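Local coordinates for catalase-3 (PDB 4AJ9) that breaks down hydrogen peroxide to oxygen and water with a heme cofactor, protecting cells from its toxic effects, at the interface of chains A and B. Sequence-based numbering; all coordinates share one arbitrary frame. Chains: chain A/B, Catalase-3.

Contact 1: the interface of chains A and B. Residues chain A 148-152, 350-351; chain B 50-51, 54-55.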
# COMPACT_ATOMS: atom_id res chain seq x y z
N ALA A 148 14.05 -3.73 23.89
CA ALA A 148 13.00 -3.58 22.87
C ALA A 148 12.81 -4.79 21.99
O ALA A 148 11.75 -4.95 21.37
CB ALA A 148 13.30 -2.37 21.99
N ILE A 149 13.84 -5.63 21.90
CA ILE A 149 13.79 -6.77 20.99
C ILE A 149 12.69 -7.76 21.45
O ILE A 149 12.16 -8.54 20.65
CB ILE A 149 15.18 -7.42 20.80
CG1 ILE A 149 15.19 -8.34 19.57
CG2 ILE A 149 15.65 -8.17 22.08
CD1 ILE A 149 16.60 -8.75 19.07
N ARG A 150 12.34 -7.67 22.73
CA ARG A 150 11.37 -8.56 23.35
C ARG A 150 9.93 -8.06 23.24
O ARG A 150 9.00 -8.69 23.74
CB ARG A 150 11.73 -8.71 24.83
CG ARG A 150 13.08 -9.36 25.03
CD ARG A 150 13.51 -9.41 26.48
NE ARG A 150 14.92 -9.76 26.54
CZ ARG A 150 15.59 -10.05 27.65
NH1 ARG A 150 14.97 -10.03 28.83
NH2 ARG A 150 16.88 -10.36 27.57
N PHE A 151 9.73 -6.91 22.59
CA PHE A 151 8.40 -6.30 22.58
C PHE A 151 7.34 -7.18 21.89
O PHE A 151 6.23 -7.33 22.41
CB PHE A 151 8.43 -4.90 21.97
CG PHE A 151 7.17 -4.10 22.18
CD1 PHE A 151 6.78 -3.70 23.45
CD2 PHE A 151 6.39 -3.71 21.10
CE1 PHE A 151 5.63 -2.95 23.64
CE2 PHE A 151 5.24 -2.95 21.29
CZ PHE A 151 4.86 -2.57 22.56
N PRO A 152 7.69 -7.76 20.72
CA PRO A 152 6.71 -8.66 20.08
C PRO A 152 6.36 -9.87 20.95
O PRO A 152 5.25 -10.37 20.86
CB PRO A 152 7.42 -9.10 18.79
CG PRO A 152 8.45 -8.04 18.53
CD PRO A 152 8.90 -7.58 19.90
N TYR A 350 13.42 3.06 16.44
CA TYR A 350 13.27 2.40 15.16
C TYR A 350 11.81 2.05 14.87
O TYR A 350 11.30 2.30 13.77
CB TYR A 350 14.11 1.11 15.11
CG TYR A 350 13.70 0.22 13.95
CD1 TYR A 350 14.16 0.48 12.67
CD2 TYR A 350 12.82 -0.85 14.14
CE1 TYR A 350 13.76 -0.29 11.60
CE2 TYR A 350 12.41 -1.64 13.07
CZ TYR A 350 12.90 -1.35 11.80
OH TYR A 350 12.52 -2.11 10.73
N SER A 351 11.13 1.50 15.88
CA SER A 351 9.81 0.92 15.69
C SER A 351 8.74 1.92 15.27
O SER A 351 7.92 1.64 14.39
CB SER A 351 9.39 0.19 16.98
OG SER A 351 8.10 -0.35 16.87
N LYS B 50 12.98 -8.54 13.04
CA LYS B 50 11.98 -9.04 13.97
C LYS B 50 10.96 -7.94 14.24
O LYS B 50 9.76 -8.16 14.14
CB LYS B 50 12.60 -9.53 15.28
CG LYS B 50 11.55 -9.98 16.30
CD LYS B 50 12.20 -10.41 17.62
CE LYS B 50 11.17 -10.95 18.60
NZ LYS B 50 11.82 -11.37 19.88
N LEU B 51 11.44 -6.75 14.57
CA LEU B 51 10.53 -5.64 14.85
C LEU B 51 9.82 -5.13 13.61
O LEU B 51 8.69 -4.67 13.70
CB LEU B 51 11.23 -4.49 15.60
CG LEU B 51 11.14 -4.61 17.14
CD1 LEU B 51 9.70 -4.46 17.62
CD2 LEU B 51 11.75 -5.93 17.66
N PHE B 54 6.79 -7.29 13.23
CA PHE B 54 5.83 -6.90 14.26
C PHE B 54 5.17 -5.55 13.90
O PHE B 54 3.95 -5.42 13.91
CB PHE B 54 6.52 -6.78 15.63
CG PHE B 54 5.64 -6.19 16.68
CD1 PHE B 54 4.71 -6.98 17.33
CD2 PHE B 54 5.71 -4.84 16.98
CE1 PHE B 54 3.87 -6.44 18.29
CE2 PHE B 54 4.88 -4.28 17.93
CZ PHE B 54 3.95 -5.10 18.60
N ASP B 55 5.99 -4.57 13.58
CA ASP B 55 5.50 -3.23 13.27
C ASP B 55 4.47 -3.26 12.15
O ASP B 55 3.66 -2.34 12.01
CB ASP B 55 6.67 -2.34 12.81
CG ASP B 55 7.66 -2.01 13.92
OD1 ASP B 55 7.33 -2.21 15.12
OD2 ASP B 55 8.77 -1.52 13.59
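A:Pro152 buries its ring between B:Leu51, B:Phe54 and the aliphatic chain of B:Lys50, all on one helix of chain B. Its CG rests 3.7 Å from B:Phe54 CB, and its CB and CG lie above the plane of the B:Phe54 ring at the rim, by CB, CG and CD1 of the phenylalanine. On the same side of that plane, the opposite rim, near CE2 and CZ, receives the CD2–CE2 edge of A:Phe151. The two phenyl rings are thus edge to face, planes 82° apart, with A:Phe151 CD2 3.6 Å from B:Phe54 CE2. B:Leu51 crosses the proline at about a right angle: CD1 reaches A:Pro152 CG at 3.9 Å, while CD2 turns to the proline CD and to A:Ala148. B:Lys50 holds CG anti to its backbone N (chi1 176°) and stays extended to its tip, which carries the ammonium past the A:Ile149 side chain. There NZ donates to the carbonyl A:Ile149 O at 3.0 Å, tilted from the carbonyl plane. CE of the lysine, 4.0 Å from A:Pro152 CG, packs against the proline on the way. At the far end of the patch A:Ser351 OG donates to the carboxylate atom B:Asp55 OD1 at 2.7 Å, on the syn side but 34° out of its plane. The A:Tyr350 ring edge, through CE2, touches both B:Leu51 CB, at 4.0 Å, and the B:Asp55 carboxylate. Helix 45-55 of chain B therefore lies across chain A, between the 148-150 turn with the start of helix 151-158 and helix 343-360, which also carries A:Tyr352, the proximal heme ligand.

Contact 2: the interface of chains A and B. Residues chain A 67, 111, 252-253, 256-257; chain B 165-168.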
# COMPACT_ATOMS: atom_id res chain seq x y z
N ARG A 67 -6.92 1.30 20.77
CA ARG A 67 -8.09 1.93 21.38
C ARG A 67 -7.69 3.18 22.18
O ARG A 67 -7.00 3.07 23.20
CB ARG A 67 -8.80 0.92 22.29
CG ARG A 67 -10.00 1.46 23.07
CD ARG A 67 -11.16 1.76 22.14
NE ARG A 67 -12.27 2.36 22.88
CZ ARG A 67 -13.43 2.71 22.35
NH1 ARG A 67 -13.66 2.51 21.06
NH2 ARG A 67 -14.37 3.24 23.12
N GLY A 111 -12.17 -1.10 18.76
CA GLY A 111 -13.51 -0.95 19.30
C GLY A 111 -13.72 -1.66 20.63
O GLY A 111 -14.85 -1.87 21.07
N ALA A 252 -18.80 1.18 26.45
CA ALA A 252 -17.44 0.98 25.97
C ALA A 252 -16.69 2.28 25.80
O ALA A 252 -15.45 2.29 25.78
CB ALA A 252 -17.45 0.21 24.64
N ASP A 253 -17.43 3.38 25.66
CA ASP A 253 -16.83 4.68 25.35
C ASP A 253 -16.68 5.57 26.58
O ASP A 253 -16.45 6.78 26.45
CB ASP A 253 -17.67 5.42 24.29
CG ASP A 253 -17.77 4.66 22.99
OD1 ASP A 253 -16.71 4.40 22.36
OD2 ASP A 253 -18.90 4.33 22.59
N ARG A 256 -13.57 7.99 26.60
CA ARG A 256 -13.54 8.96 25.53
C ARG A 256 -14.68 9.97 25.65
O ARG A 256 -14.49 11.15 25.36
CB ARG A 256 -13.42 8.32 24.14
CG ARG A 256 -14.62 7.61 23.61
CD ARG A 256 -14.35 7.24 22.13
NE ARG A 256 -13.13 6.43 21.97
CZ ARG A 256 -12.77 5.84 20.84
NH1 ARG A 256 -13.52 5.97 19.75
NH2 ARG A 256 -11.65 5.11 20.79
N GLN A 257 -15.83 9.53 26.15
CA GLN A 257 -16.95 10.44 26.39
C GLN A 257 -16.66 11.37 27.58
O GLN A 257 -16.94 12.56 27.53
CB GLN A 257 -18.25 9.66 26.65
CG GLN A 257 -19.47 10.56 26.77
CD GLN A 257 -20.00 11.01 25.42
OE1 GLN A 257 -20.32 10.18 24.57
NE2 GLN A 257 -20.08 12.32 25.21
N GLU B 165 -16.10 9.83 17.64
CA GLU B 165 -16.13 8.37 17.48
C GLU B 165 -16.85 7.66 18.61
O GLU B 165 -16.36 6.68 19.17
CB GLU B 165 -14.74 7.77 17.24
CG GLU B 165 -14.84 6.52 16.35
CD GLU B 165 -13.52 5.83 16.11
OE1 GLU B 165 -12.85 5.42 17.09
OE2 GLU B 165 -13.16 5.66 14.92
N VAL B 166 -18.04 8.17 18.92
CA VAL B 166 -18.94 7.57 19.89
C VAL B 166 -20.31 7.49 19.20
O VAL B 166 -20.68 8.42 18.51
CB VAL B 166 -19.06 8.46 21.15
CG1 VAL B 166 -20.05 7.88 22.14
CG2 VAL B 166 -17.70 8.65 21.81
N PRO B 167 -21.06 6.40 19.41
CA PRO B 167 -20.81 5.23 20.26
C PRO B 167 -20.36 4.00 19.47
O PRO B 167 -20.69 3.86 18.29
CB PRO B 167 -22.20 4.95 20.84
CG PRO B 167 -23.12 5.26 19.69
CD PRO B 167 -22.46 6.41 18.93
N GLN B 168 -19.65 3.11 20.15
CA GLN B 168 -19.17 1.87 19.55
C GLN B 168 -20.29 0.85 19.39
O GLN B 168 -21.06 0.59 20.34
CB GLN B 168 -18.05 1.27 20.42
CG GLN B 168 -17.34 0.02 19.83
CD GLN B 168 -16.69 0.24 18.46
OE1 GLN B 168 -16.70 -0.65 17.63
NE2 GLN B 168 -16.10 1.43 18.24
O HOH W 1 -16.18 3.86 19.93
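A:Asp253 and B:Gln168 meet through a carboxylate and a backbone amide: B:Gln168 N donates to A:Asp253 OD2 at 2.8 Å, 157° at the hydrogen, and OD2 accepts through its syn lone pair. Beside this bond A:Arg256 grips B:Glu165 twice with one nitrogen. NH1 forms a salt bridge to the carboxylate atom B:Glu165 OE1 at 2.8 Å, where OE1 offers its anti lone pair, and donates to the backbone B:Glu165 O at 3.0 Å. Guanidinium and carboxylate are nearly coplanar, 17° apart. B:Val166 packs to one side of the polar pairs: CG2 touches the aliphatic chain of A:Arg256, 3.6 Å from CD, and CG1 faces A:Asp253 and the amide oxygen OE1 of A:Gln257. The B:Gln168 side chain, bent at chi2, lays its amide against A:Gly111, CD being 3.5 Å from A:Gly111 CA. Water 1 ties the shell together, linking A:Arg67 NH1, A:Asp253 OD1, B:Glu165 O and B:Gln168 NE2; the two side-chain N–H groups point at it almost straight. Behind this shell A:Arg67 positions A:Asp253. Its NH2 makes a salt bridge to A:Asp253 OD1 at 2.7 Å, in the guanidinium plane but above that of the carboxylate. One face of A:Arg67 is covered near its rim by A:Arg256 NH2, 3.1 Å above the plane; the two carboxylates would offset the repulsion expected between these guanidiniums. A:Arg256 reaches its partner through CG set between the backbone N and the carbonyl carbon (chi1 72°) and a further bend at chi3. On chain B the cis peptide before B:Pro167 probably helps set the turn. The site joins this loop to the start of helix 254-264 of its neighbour, and probably helps hold the catalase tetramer together close to the distal side of the heme in chain A, whose distal histidine A:His65 is about 12 Å from the site's centre.

Contact 1 and contact 2 belong to one two-fold symmetric interface, their C-alpha centres about 28 Å apart, and share no residue. Contact 1 is largely apolar and engages a helix of chain B, whereas contact 2 is a polar network made with a loop of the same chain. Their centres lie about 13 Å and 12 Å from A:His65, the distal histidine, so chain B packs near the active site of chain A at both. Each contact has a twin with the chains exchanged, which makes the tie mutual; together with their twins they may help steady the heme surroundings within the tetramer.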